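Local coordinates for protein polyprenyl synthetase (Nonlabens dokdonensis, PDB 6KD7) that probably makes geranylgeranyl pyrophosphate by prenyl transfer, joining isoprenoid units with the help of magnesium, at residues Leu203-Met208 against Ala290-Thr295; Asp196-Leu201 against Lys297-Ile302; Ala61-Ala67 against Leu117-Tyr121. All coordinates share one frame. Residue numbers count along the deposited sequence, not the author numbering.

Interactions 1 and 2 lie along one helix pair. Both join helix 188-215 to helix 283-303, and interaction 1 is nested inside the chain loop that interaction 2 closes. Their centres are about 10 Å apart, and Tyr294 of the first packs on Asn200 of the second. Both are partly buried. Interaction 1 is apolar across the interface, while interaction 2 adds an amide-to-amide hydrogen bond toward its more exposed side. Interaction 3 is a separate, largely buried contact, with its centre about 29 Å from that of interaction 1 and about 24 Å from that of interaction 2. It joins a helix to a turn, and a tyrosine hydroxyl meets the helix backbone there.

Interaction 1: Leu203-Met208 against Ala290-Thr295; sequences LAFQLM and AIESYT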
ATOM      1  N   LEU A 203     -26.933 -25.530 -19.298  1.00 25.94           N
ATOM      2  CA  LEU A 203     -25.734 -25.560 -20.151  1.00 29.51           C
ATOM      3  C   LEU A 203     -25.934 -24.664 -21.382  1.00 31.99           C
ATOM      4  O   LEU A 203     -25.033 -23.889 -21.713  1.00 31.47           O
ATOM      5  CB  LEU A 203     -25.420 -27.008 -20.506  1.00 29.55           C
ATOM      6  CG  LEU A 203     -24.787 -27.846 -19.394  1.00 31.67           C
ATOM      7  CD1 LEU A 203     -24.710 -29.319 -19.816  1.00 30.72           C
ATOM      8  CD2 LEU A 203     -23.388 -27.342 -19.029  1.00 32.26           C
ATOM      9  N   ALA A 204     -27.078 -24.734 -22.049  1.00 32.08           N
ATOM     10  CA  ALA A 204     -27.385 -23.841 -23.176  1.00 30.03           C
ATOM     11  C   ALA A 204     -27.305 -22.401 -22.685  1.00 28.81           C
ATOM     12  O   ALA A 204     -26.785 -21.534 -23.395  1.00 28.93           O
ATOM     13  CB  ALA A 204     -28.754 -24.159 -23.761  1.00 33.75           C
ATOM     14  N   PHE A 205     -27.925 -22.118 -21.563  1.00 26.29           N
ATOM     15  CA  PHE A 205     -28.004 -20.734 -21.038  1.00 30.89           C
ATOM     16  C   PHE A 205     -26.558 -20.178 -20.794  1.00 32.18           C
ATOM     17  O   PHE A 205     -26.240 -19.024 -21.121  1.00 29.50           O
ATOM     18  CB  PHE A 205     -28.882 -20.764 -19.788  1.00 29.46           C
ATOM     19  CG  PHE A 205     -29.209 -19.426 -19.191  1.00 36.18           C
ATOM     20  CD1 PHE A 205     -29.815 -18.435 -19.967  1.00 40.70           C
ATOM     21  CD2 PHE A 205     -28.943 -19.164 -17.850  1.00 37.96           C
ATOM     22  CE1 PHE A 205     -30.130 -17.194 -19.427  1.00 39.30           C
ATOM     23  CE2 PHE A 205     -29.285 -17.924 -17.306  1.00 41.67           C
ATOM     24  CZ  PHE A 205     -29.834 -16.930 -18.099  1.00 40.67           C
ATOM     25  N   GLN A 206     -25.685 -20.979 -20.202  1.00 28.80           N
ATOM     26  CA  GLN A 206     -24.326 -20.551 -19.820  1.00 29.48           C
ATOM     27  C   GLN A 206     -23.486 -20.421 -21.090  1.00 29.61           C
ATOM     28  O   GLN A 206     -22.728 -19.443 -21.178  1.00 27.55           O
ATOM     29  CB  GLN A 206     -23.694 -21.532 -18.854  1.00 27.11           C
ATOM     30  CG  GLN A 206     -22.281 -21.153 -18.479  1.00 30.78           C
ATOM     31  CD  GLN A 206     -22.148 -19.750 -17.942  1.00 30.27           C
ATOM     32  OE1 GLN A 206     -21.236 -19.028 -18.332  1.00 32.31           O
ATOM     33  NE2 GLN A 206     -23.034 -19.370 -17.044  1.00 28.20           N
ATOM     34  N   LEU A 207     -23.606 -21.354 -22.028  1.00 28.23           N
ATOM     35  CA  LEU A 207     -22.907 -21.228 -23.331  1.00 29.51           C
ATOM     36  C   LEU A 207     -23.354 -19.948 -24.033  1.00 31.38           C
ATOM     37  O   LEU A 207     -22.478 -19.275 -24.647  1.00 31.08           O
ATOM     38  CB  LEU A 207     -23.063 -22.483 -24.172  1.00 29.64           C
ATOM     39  CG  LEU A 207     -22.320 -23.677 -23.580  1.00 32.78           C
ATOM     40  CD1 LEU A 207     -22.591 -24.921 -24.386  1.00 39.26           C
ATOM     41  CD2 LEU A 207     -20.822 -23.429 -23.527  1.00 36.23           C
ATOM     42  N   MET A 208     -24.626 -19.580 -23.883  1.00 30.97           N
ATOM     43  CA  MET A 208     -25.150 -18.308 -24.438  1.00 32.57           C
ATOM     44  C   MET A 208     -24.469 -17.134 -23.727  1.00 30.05           C
ATOM     45  O   MET A 208     -24.081 -16.206 -24.403  1.00 29.97           O
ATOM     46  CB  MET A 208     -26.664 -18.200 -24.253  1.00 34.61           C
ATOM     47  CG  MET A 208     -27.266 -16.994 -24.935  1.00 42.57           C
ATOM     48  SD  MET A 208     -29.053 -16.840 -24.721  1.00 56.23           S
ATOM     49  CE  MET A 208     -29.175 -16.176 -23.065  1.00 50.65           C
ATOM     50  N   ALA A 290     -23.155 -25.312 -30.257  1.00 42.45           N
ATOM     51  CA  ALA A 290     -23.271 -26.018 -28.970  1.00 39.88           C
ATOM     52  C   ALA A 290     -24.523 -25.505 -28.238  1.00 34.91           C
ATOM     53  O   ALA A 290     -25.197 -26.328 -27.607  1.00 40.44           O
ATOM     54  CB  ALA A 290     -22.004 -25.854 -28.171  1.00 38.88           C
ATOM     55  N   ILE A 291     -24.846 -24.215 -28.325  1.00 32.94           N
ATOM     56  CA  ILE A 291     -26.056 -23.646 -27.663  1.00 34.28           C
ATOM     57  C   ILE A 291     -27.310 -24.281 -28.280  1.00 38.31           C
ATOM     58  O   ILE A 291     -28.257 -24.666 -27.520  1.00 35.71           O
ATOM     59  CB  ILE A 291     -26.092 -22.131 -27.809  1.00 33.75           C
ATOM     60  CG1 ILE A 291     -24.953 -21.464 -27.031  1.00 38.41           C
ATOM     61  CG2 ILE A 291     -27.427 -21.578 -27.368  1.00 33.55           C
ATOM     62  CD1 ILE A 291     -24.705 -20.050 -27.464  1.00 34.95           C
ATOM     63  N   GLU A 292     -27.323 -24.326 -29.611  1.00 38.99           N
ATOM     64  CA  GLU A 292     -28.406 -24.906 -30.446  1.00 42.65           C
ATOM     65  C   GLU A 292     -28.561 -26.366 -30.008  1.00 36.95           C
ATOM     66  O   GLU A 292     -29.671 -26.798 -29.690  1.00 35.36           O
ATOM     67  CB  GLU A 292     -28.053 -24.768 -31.935  1.00 49.83           C
ATOM     68  CG  GLU A 292     -28.798 -25.708 -32.881  1.00 57.90           C
ATOM     69  CD  GLU A 292     -30.318 -25.539 -32.913  1.00 66.43           C
ATOM     70  OE1 GLU A 292     -30.841 -24.528 -32.367  1.00 68.80           O
ATOM     71  OE2 GLU A 292     -30.996 -26.446 -33.452  1.00 84.09           O
ATOM     72  N   SER A 293     -27.458 -27.075 -29.903  1.00 30.70           N
ATOM     73  CA  SER A 293     -27.442 -28.516 -29.610  1.00 34.23           C
ATOM     74  C   SER A 293     -28.003 -28.778 -28.201  1.00 41.58           C
ATOM     75  O   SER A 293     -28.838 -29.696 -28.043  1.00 41.86           O
ATOM     76  CB  SER A 293     -26.070 -29.018 -29.801  1.00 32.32           C
ATOM     77  OG  SER A 293     -25.984 -30.356 -29.353  1.00 35.40           O
ATOM     78  N   TYR A 294     -27.571 -28.002 -27.209  1.00 39.07           N
ATOM     79  CA  TYR A 294     -28.107 -28.157 -25.832  1.00 34.04           C
ATOM     80  C   TYR A 294     -29.589 -27.781 -25.795  1.00 33.70           C
ATOM     81  O   TYR A 294     -30.328 -28.389 -25.045  1.00 30.76           O
ATOM     82  CB  TYR A 294     -27.263 -27.425 -24.792  1.00 32.35           C
ATOM     83  CG  TYR A 294     -26.019 -28.177 -24.417  1.00 30.31           C
ATOM     84  CD1 TYR A 294     -26.089 -29.326 -23.655  1.00 29.67           C
ATOM     85  CD2 TYR A 294     -24.778 -27.759 -24.848  1.00 32.57           C
ATOM     86  CE1 TYR A 294     -24.955 -30.037 -23.320  1.00 29.32           C
ATOM     87  CE2 TYR A 294     -23.632 -28.453 -24.516  1.00 33.61           C
ATOM     88  CZ  TYR A 294     -23.721 -29.599 -23.753  1.00 33.01           C
ATOM     89  OH  TYR A 294     -22.598 -30.283 -23.425  1.00 36.55           O
ATOM     90  N   THR A 295     -29.973 -26.749 -26.541  1.00 34.45           N
ATOM     91  CA  THR A 295     -31.394 -26.331 -26.559  1.00 34.40           C
ATOM     92  C   THR A 295     -32.248 -27.470 -27.118  1.00 37.30           C
ATOM     93  O   THR A 295     -33.266 -27.763 -26.521  1.00 38.12           O
ATOM     94  CB  THR A 295     -31.591 -25.051 -27.370  1.00 40.19           C
ATOM     95  OG1 THR A 295     -30.733 -24.055 -26.828  1.00 39.99           O
ATOM     96  CG2 THR A 295     -33.017 -24.553 -27.319  1.00 39.09           C
TER
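This is an apolar contact between two nearly antiparallel helices. It joins the middle of helix 188-215 to helix 283-303. The local axes come within 8.4 Å at a signed crossing angle of -163°. Ala204 sits at the closest point, with its CA 4.7 Å from the CA of Ile291. Its small side chain allows this approach: Ala204 CB lies 3.7 Å from both Tyr294 CB and Thr295 OG1. The Thr295 hydroxyl is turned back on its own helix and donates to Ile291 O, with OG1 to O at 2.6 Å. Such pairing of long antiparallel helices is characteristic of the mostly helical FPP/GGPP synthase fold. Phe205 points away from helix 283-303 and touches the bound pyrophosphate, so one side of helix 188-215 faces the pyrophosphate pocket and another faces helix 283-303. Tyr294 fills the groove beside Leu203 and Leu207. Leu203 CB makes a CH-pi contact over the ring face, 4.1 Å from the centroid of the Tyr294 ring. Leu207 CD1 is 3.6 Å from Tyr294 CD2. Leu207 CB meets Ile291 CG1 at 3.6 Å, and Ile291 CD1 reaches Met208 CA at 3.5 Å. Met323 covers Ala204, Ile291 and Thr295, while Tyr236 packs on Leu207 and Ala290.

Interaction 2: Asp196-Leu201 against Lys297-Ile302; sequences DYGINL and KALKNI
Both segments are regular alpha-helix, and each continues beyond its ends. They run nearly antiparallel, with local axes 8.4 Å apart at closest approach and a signed crossing angle of -161°. The register sets Tyr197 CA 5.1 Å from Ala298 CA. Ala298 is the small residue at this close point, and its CB lies 4.0 Å from Asn200 CB. The pair belongs to the helical bundle of the FPP/GGPP synthase family, where helix 188-215 packs along helix 283-303. Asn200 and Asn301 both point their CA-to-CB bonds toward the opposite helix and take m rotamers. Their amides meet across the gap: Asn301 ND2 donates to Asn200 OD1 at 2.9 Å, with a nearly straight N-H...O angle of 170°. Lys297 CB packs on Asn200 CG at 3.7 Å, and the rest of that lysine leads away. Tyr197 has chi1 t, which lays its ring along helix 297-302. Tyr197 CD1 is 3.9 Å from Ala298 CB. Ile302 CG1 makes a CH-pi contact over the ring face, 4.0 Å from the centroid of the Tyr197 ring, and Ile302 CD1 is 3.6 Å from Tyr197 CE1. The Tyr197 hydroxyl is hydrogen-bonded to Ser319 of helix 309-322, which also packs against Leu201 and Ile302.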
ATOM      1  N   ASP A 196     -32.808 -33.378 -15.503  1.00 29.81           N
ATOM      2  CA  ASP A 196     -32.019 -33.500 -16.750  1.00 33.57           C
ATOM      3  C   ASP A 196     -32.367 -32.374 -17.731  1.00 31.70           C
ATOM      4  O   ASP A 196     -31.448 -31.875 -18.419  1.00 31.27           O
ATOM      5  CB  ASP A 196     -32.256 -34.857 -17.404  1.00 35.26           C
ATOM      6  CG  ASP A 196     -31.643 -36.020 -16.648  1.00 42.28           C
ATOM      7  OD1 ASP A 196     -30.920 -35.781 -15.637  1.00 40.73           O
ATOM      8  OD2 ASP A 196     -31.865 -37.168 -17.094  1.00 42.34           O
ATOM      9  N   TYR A 197     -33.650 -32.067 -17.885  1.00 29.03           N
ATOM     10  CA  TYR A 197     -34.079 -30.922 -18.705  1.00 28.97           C
ATOM     11  C   TYR A 197     -33.297 -29.690 -18.209  1.00 29.60           C
ATOM     12  O   TYR A 197     -32.730 -28.963 -19.044  1.00 31.17           O
ATOM     13  CB  TYR A 197     -35.596 -30.713 -18.595  1.00 26.32           C
ATOM     14  CG  TYR A 197     -36.076 -29.338 -18.955  1.00 22.78           C
ATOM     15  CD1 TYR A 197     -35.847 -28.793 -20.206  1.00 26.35           C
ATOM     16  CD2 TYR A 197     -36.767 -28.584 -18.041  1.00 24.48           C
ATOM     17  CE1 TYR A 197     -36.316 -27.527 -20.546  1.00 23.73           C
ATOM     18  CE2 TYR A 197     -37.194 -27.309 -18.348  1.00 25.48           C
ATOM     19  CZ  TYR A 197     -36.944 -26.772 -19.596  1.00 22.75           C
ATOM     20  OH  TYR A 197     -37.359 -25.505 -19.854  1.00 27.98           O
ATOM     21  N   GLY A 198     -33.392 -29.407 -16.913  1.00 25.85           N
ATOM     22  CA  GLY A 198     -32.702 -28.271 -16.251  1.00 30.13           C
ATOM     23  C   GLY A 198     -31.191 -28.287 -16.557  1.00 27.11           C
ATOM     24  O   GLY A 198     -30.666 -27.255 -16.906  1.00 26.79           O
ATOM     25  N   ILE A 199     -30.540 -29.432 -16.540  1.00 23.32           N
ATOM     26  CA  ILE A 199     -29.106 -29.508 -16.889  1.00 28.57           C
ATOM     27  C   ILE A 199     -28.917 -29.005 -18.319  1.00 34.04           C
ATOM     28  O   ILE A 199     -28.054 -28.154 -18.517  1.00 31.77           O
ATOM     29  CB  ILE A 199     -28.540 -30.905 -16.650  1.00 29.26           C
ATOM     30  CG1 ILE A 199     -28.562 -31.269 -15.166  1.00 35.36           C
ATOM     31  CG2 ILE A 199     -27.131 -31.040 -17.214  1.00 29.32           C
ATOM     32  CD1 ILE A 199     -27.745 -30.366 -14.263  1.00 35.54           C
ATOM     33  N   ASN A 200     -29.677 -29.502 -19.282  1.00 31.21           N
ATOM     34  CA  ASN A 200     -29.446 -29.147 -20.707  1.00 32.16           C
ATOM     35  C   ASN A 200     -29.820 -27.670 -20.871  1.00 29.98           C
ATOM     36  O   ASN A 200     -29.109 -26.919 -21.532  1.00 29.70           O
ATOM     37  CB  ASN A 200     -30.225 -30.072 -21.649  1.00 32.24           C
ATOM     38  CG  ASN A 200     -29.600 -31.446 -21.794  1.00 37.36           C
ATOM     39  OD1 ASN A 200     -30.263 -32.508 -21.688  1.00 36.46           O
ATOM     40  ND2 ASN A 200     -28.324 -31.426 -22.102  1.00 30.46           N
ATOM     41  N   LEU A 201     -30.876 -27.224 -20.225  1.00 26.20           N
ATOM     42  CA  LEU A 201     -31.270 -25.818 -20.361  1.00 29.71           C
ATOM     43  C   LEU A 201     -30.135 -24.941 -19.799  1.00 31.70           C
ATOM     44  O   LEU A 201     -29.917 -23.834 -20.311  1.00 29.37           O
ATOM     45  CB  LEU A 201     -32.578 -25.589 -19.598  1.00 28.72           C
ATOM     46  CG  LEU A 201     -33.170 -24.192 -19.710  1.00 30.77           C
ATOM     47  CD1 LEU A 201     -33.803 -23.945 -21.073  1.00 33.94           C
ATOM     48  CD2 LEU A 201     -34.195 -23.951 -18.622  1.00 31.64           C
ATOM     49  N   LYS A 297     -31.561 -30.661 -27.083  1.00 36.15           N
ATOM     50  CA  LYS A 297     -31.557 -31.747 -26.076  1.00 35.07           C
ATOM     51  C   LYS A 297     -32.608 -31.417 -25.014  1.00 34.61           C
ATOM     52  O   LYS A 297     -33.323 -32.322 -24.606  1.00 33.48           O
ATOM     53  CB  LYS A 297     -30.178 -31.842 -25.422  1.00 38.65           C
ATOM     54  CG  LYS A 297     -29.063 -32.359 -26.313  1.00 45.15           C
ATOM     55  CD  LYS A 297     -27.832 -32.736 -25.536  1.00 55.66           C
ATOM     56  CE  LYS A 297     -26.766 -33.412 -26.365  1.00 62.35           C
ATOM     57  NZ  LYS A 297     -25.892 -34.256 -25.519  1.00 71.72           N
ATOM     58  N   ALA A 298     -32.692 -30.151 -24.618  1.00 33.23           N
ATOM     59  CA  ALA A 298     -33.676 -29.695 -23.614  1.00 34.38           C
ATOM     60  C   ALA A 298     -35.098 -29.864 -24.159  1.00 36.97           C
ATOM     61  O   ALA A 298     -35.962 -30.268 -23.393  1.00 33.65           O
ATOM     62  CB  ALA A 298     -33.405 -28.265 -23.248  1.00 33.68           C
ATOM     63  N   LEU A 299     -35.315 -29.540 -25.435  1.00 37.58           N
ATOM     64  CA  LEU A 299     -36.658 -29.668 -26.062  1.00 38.73           C
ATOM     65  C   LEU A 299     -37.090 -31.140 -26.089  1.00 32.78           C
ATOM     66  O   LEU A 299     -38.225 -31.403 -25.740  1.00 38.11           O
ATOM     67  CB  LEU A 299     -36.611 -29.059 -27.463  1.00 39.02           C
ATOM     68  CG  LEU A 299     -36.423 -27.547 -27.516  1.00 41.20           C
ATOM     69  CD1 LEU A 299     -36.846 -27.002 -28.864  1.00 43.94           C
ATOM     70  CD2 LEU A 299     -37.191 -26.859 -26.412  1.00 42.83           C
ATOM     71  N   LYS A 300     -36.197 -32.048 -26.473  1.00 34.63           N
ATOM     72  CA  LYS A 300     -36.458 -33.512 -26.413  1.00 39.84           C
ATOM     73  C   LYS A 300     -36.746 -33.939 -24.983  1.00 46.41           C
ATOM     74  O   LYS A 300     -37.677 -34.772 -24.804  1.00 53.40           O
ATOM     75  CB  LYS A 300     -35.350 -34.349 -27.056  1.00 44.26           C
ATOM     76  CG  LYS A 300     -35.294 -34.099 -28.551  1.00 56.05           C
ATOM     77  CD  LYS A 300     -34.347 -34.936 -29.370  1.00 72.15           C
ATOM     78  CE  LYS A 300     -34.106 -34.289 -30.727  1.00 81.22           C
ATOM     79  NZ  LYS A 300     -33.531 -35.249 -31.702  1.00 88.59           N
ATOM     80  N   ASN A 301     -36.028 -33.415 -23.991  1.00 41.50           N
ATOM     81  CA  ASN A 301     -36.347 -33.763 -22.585  1.00 36.75           C
ATOM     82  C   ASN A 301     -37.807 -33.348 -22.320  1.00 35.72           C
ATOM     83  O   ASN A 301     -38.518 -34.062 -21.580  1.00 36.03           O
ATOM     84  CB  ASN A 301     -35.450 -33.089 -21.525  1.00 36.34           C
ATOM     85  CG  ASN A 301     -33.956 -33.357 -21.635  1.00 35.59           C
ATOM     86  OD1 ASN A 301     -33.486 -34.442 -21.956  1.00 35.70           O
ATOM     87  ND2 ASN A 301     -33.174 -32.358 -21.325  1.00 32.07           N
ATOM     88  N   ILE A 302     -38.240 -32.188 -22.811  1.00 35.30           N
ATOM     89  CA  ILE A 302     -39.614 -31.694 -22.513  1.00 38.13           C
ATOM     90  C   ILE A 302     -40.636 -32.700 -23.082  1.00 38.38           C
ATOM     91  O   ILE A 302     -41.590 -33.027 -22.363  1.00 36.95           O
ATOM     92  CB  ILE A 302     -39.860 -30.262 -23.011  1.00 37.73           C
ATOM     93  CG1 ILE A 302     -38.962 -29.259 -22.286  1.00 37.61           C
ATOM     94  CG2 ILE A 302     -41.330 -29.866 -22.847  1.00 34.29           C
ATOM     95  CD1 ILE A 302     -38.910 -27.879 -22.969  1.00 35.99           C
TER

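Interaction 3: Ala61-Ala67 against Leu117-Tyr121; sequences AMNAAIA and LFEDY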
ATOM      1  N   ALA A  61     -45.391 -24.610  -3.483  1.00 32.84           N
ATOM      2  CA  ALA A  61     -43.964 -24.614  -3.852  1.00 34.49           C
ATOM      3  C   ALA A  61     -43.235 -23.341  -3.389  1.00 30.13           C
ATOM      4  O   ALA A  61     -42.027 -23.270  -3.554  1.00 31.67           O
ATOM      5  CB  ALA A  61     -43.832 -24.811  -5.327  1.00 35.13           C
ATOM      6  N   MET A  62     -43.935 -22.377  -2.831  1.00 27.88           N
ATOM      7  CA  MET A  62     -43.432 -20.997  -2.721  1.00 28.82           C
ATOM      8  C   MET A  62     -42.213 -20.986  -1.781  1.00 34.01           C
ATOM      9  O   MET A  62     -41.215 -20.394  -2.171  1.00 29.34           O
ATOM     10  CB  MET A  62     -44.482 -20.046  -2.166  1.00 26.47           C
ATOM     11  CG  MET A  62     -44.118 -18.559  -2.294  1.00 30.72           C
ATOM     12  SD  MET A  62     -43.759 -18.031  -3.989  1.00 37.32           S
ATOM     13  CE  MET A  62     -45.346 -18.309  -4.789  1.00 36.89           C
ATOM     14  N   ASN A  63     -42.306 -21.576  -0.584  1.00 31.25           N
ATOM     15  CA  ASN A  63     -41.186 -21.542   0.400  1.00 31.49           C
ATOM     16  C   ASN A  63     -39.928 -22.141  -0.263  1.00 28.11           C
ATOM     17  O   ASN A  63     -38.865 -21.516  -0.164  1.00 27.76           O
ATOM     18  CB  ASN A  63     -41.579 -22.199   1.719  1.00 30.68           C
ATOM     19  CG  ASN A  63     -42.454 -21.298   2.564  1.00 31.84           C
ATOM     20  OD1 ASN A  63     -42.754 -20.176   2.202  1.00 32.17           O
ATOM     21  ND2 ASN A  63     -42.833 -21.773   3.729  1.00 37.11           N
ATOM     22  N   ALA A  64     -40.050 -23.238  -0.998  1.00 25.27           N
ATOM     23  CA  ALA A  64     -38.923 -23.875  -1.689  1.00 24.87           C
ATOM     24  C   ALA A  64     -38.371 -22.966  -2.801  1.00 29.69           C
ATOM     25  O   ALA A  64     -37.134 -22.980  -3.037  1.00 30.18           O
ATOM     26  CB  ALA A  64     -39.322 -25.184  -2.275  1.00 24.40           C
ATOM     27  N   ALA A  65     -39.249 -22.313  -3.551  1.00 26.82           N
ATOM     28  CA  ALA A  65     -38.883 -21.333  -4.599  1.00 27.91           C
ATOM     29  C   ALA A  65     -38.056 -20.203  -3.956  1.00 26.42           C
ATOM     30  O   ALA A  65     -37.009 -19.854  -4.477  1.00 24.87           O
ATOM     31  CB  ALA A  65     -40.135 -20.763  -5.240  1.00 28.41           C
ATOM     32  N   ILE A  66     -38.517 -19.682  -2.842  1.00 23.28           N
ATOM     33  CA  ILE A  66     -37.801 -18.620  -2.115  1.00 26.05           C
ATOM     34  C   ILE A  66     -36.455 -19.165  -1.613  1.00 30.71           C
ATOM     35  O   ILE A  66     -35.462 -18.420  -1.743  1.00 26.48           O
ATOM     36  CB  ILE A  66     -38.676 -18.079  -1.001  1.00 26.19           C
ATOM     37  CG1 ILE A  66     -39.901 -17.398  -1.614  1.00 29.22           C
ATOM     38  CG2 ILE A  66     -37.874 -17.135  -0.099  1.00 27.68           C
ATOM     39  CD1 ILE A  66     -40.910 -16.916  -0.580  1.00 31.43           C
ATOM     40  N   ALA A  67     -36.369 -20.425  -1.160  1.00 27.27           N
ATOM     41  CA  ALA A  67     -35.078 -21.021  -0.738  1.00 27.68           C
ATOM     42  C   ALA A  67     -34.092 -20.940  -1.911  1.00 25.56           C
ATOM     43  O   ALA A  67     -32.899 -20.643  -1.719  1.00 22.57           O
ATOM     44  CB  ALA A  67     -35.218 -22.467  -0.308  1.00 25.82           C
ATOM     45  N   LEU A 117     -36.273 -22.407   5.107  1.00 27.90           N
ATOM     46  CA  LEU A 117     -37.503 -22.205   4.318  1.00 28.74           C
ATOM     47  C   LEU A 117     -38.106 -23.572   3.930  1.00 29.69           C
ATOM     48  O   LEU A 117     -39.235 -23.576   3.435  1.00 33.83           O
ATOM     49  CB  LEU A 117     -37.179 -21.298   3.110  1.00 28.54           C
ATOM     50  CG  LEU A 117     -37.153 -19.795   3.449  1.00 28.15           C
ATOM     51  CD1 LEU A 117     -36.260 -19.027   2.500  1.00 30.52           C
ATOM     52  CD2 LEU A 117     -38.544 -19.176   3.442  1.00 30.70           C
ATOM     53  N   PHE A 118     -37.391 -24.687   4.112  1.00 28.51           N
ATOM     54  CA  PHE A 118     -37.931 -26.039   3.868  1.00 28.23           C
ATOM     55  C   PHE A 118     -38.807 -26.497   5.056  1.00 30.58           C
ATOM     56  O   PHE A 118     -39.505 -27.471   4.901  1.00 27.80           O
ATOM     57  CB  PHE A 118     -36.815 -27.037   3.597  1.00 26.85           C
ATOM     58  CG  PHE A 118     -36.022 -26.719   2.378  1.00 30.92           C
ATOM     59  CD1 PHE A 118     -36.634 -26.258   1.236  1.00 33.56           C
ATOM     60  CD2 PHE A 118     -34.654 -26.897   2.346  1.00 32.23           C
ATOM     61  CE1 PHE A 118     -35.905 -25.959   0.097  1.00 28.49           C
ATOM     62  CE2 PHE A 118     -33.923 -26.562   1.215  1.00 31.47           C
ATOM     63  CZ  PHE A 118     -34.548 -26.095   0.087  1.00 27.92           C
ATOM     64  N   GLU A 119     -38.776 -25.838   6.202  1.00 29.18           N
ATOM     65  CA  GLU A 119     -39.278 -26.443   7.474  1.00 32.01           C
ATOM     66  C   GLU A 119     -40.799 -26.647   7.479  1.00 37.42           C
ATOM     67  O   GLU A 119     -41.205 -27.539   8.231  1.00 39.06           O
ATOM     68  CB  GLU A 119     -38.853 -25.639   8.707  1.00 27.87           C
ATOM     69  CG  GLU A 119     -37.383 -25.861   9.004  1.00 30.76           C
ATOM     70  CD  GLU A 119     -36.713 -24.940  10.002  1.00 30.04           C
ATOM     71  OE1 GLU A 119     -37.438 -24.244  10.706  1.00 31.45           O
ATOM     72  OE2 GLU A 119     -35.467 -25.069  10.176  1.00 34.56           O
ATOM     73  N   ASP A 120     -41.599 -25.885   6.718  1.00 37.93           N
ATOM     74  CA  ASP A 120     -43.075 -26.093   6.655  1.00 37.11           C
ATOM     75  C   ASP A 120     -43.443 -27.325   5.822  1.00 36.51           C
ATOM     76  O   ASP A 120     -44.566 -27.705   5.920  1.00 39.49           O
ATOM     77  CB  ASP A 120     -43.851 -24.903   6.105  1.00 37.24           C
ATOM     78  CG  ASP A 120     -43.809 -23.748   7.058  1.00 40.56           C
ATOM     79  OD1 ASP A 120     -43.406 -23.968   8.210  1.00 48.99           O
ATOM     80  OD2 ASP A 120     -44.143 -22.653   6.639  1.00 46.06           O
ATOM     81  N   TYR A 121     -42.518 -27.926   5.083  1.00 32.05           N
ATOM     82  CA  TYR A 121     -42.872 -29.129   4.291  1.00 32.11           C
ATOM     83  C   TYR A 121     -43.026 -30.361   5.191  1.00 40.21           C
ATOM     84  O   TYR A 121     -42.493 -30.380   6.299  1.00 39.19           O
ATOM     85  CB  TYR A 121     -41.935 -29.302   3.097  1.00 32.60           C
ATOM     86  CG  TYR A 121     -42.093 -28.191   2.097  1.00 35.97           C
ATOM     87  CD1 TYR A 121     -43.177 -28.155   1.243  1.00 33.91           C
ATOM     88  CD2 TYR A 121     -41.208 -27.133   2.057  1.00 37.21           C
ATOM     89  CE1 TYR A 121     -43.353 -27.120   0.344  1.00 34.16           C
ATOM     90  CE2 TYR A 121     -41.374 -26.085   1.172  1.00 37.53           C
ATOM     91  CZ  TYR A 121     -42.451 -26.077   0.310  1.00 35.63           C
ATOM     92  OH  TYR A 121     -42.619 -25.055  -0.566  1.00 30.98           O
TER
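One hydrogen bond crosses this contact: Ala64 N donates to Tyr121 OH at 3.2 Å. The helix is kinked, and Asn63 N and Ala64 N lack a bond to the preceding turn. The Tyr121 hydroxyl sits between Ala64 N and Asp60 O and donates to that carbonyl, in place of the missing helical bond. The type I beta turn 118-121, with Tyr121 N bonded to Phe118 O at 3.1 Å, lies between helices 100-116 and 123-150 of the mostly helical prenyl synthase fold. It is seated on the kinked start of helix 58-82. In the apolar contacts, Leu117 CD1 reaches Ile66 CG2 at 3.6 Å, Phe118 CE1 lies 3.6 Å from Ala67 CB, and Tyr121 CE2 packs 4.1 Å from Ala64 CB. Asn63 CB presses on Leu117 O at 3.2 Å, a buried carbonyl without a polar partner. Phe118 stacks edge-to-face with Phe133, and Glu119 O accepts a hydrogen bond from Tyr127 of the second subunit. Helix 158-183 packs on Ala64, Phe118 and Tyr121, while helices 4-18 and 42-54 also cover segment 61-67.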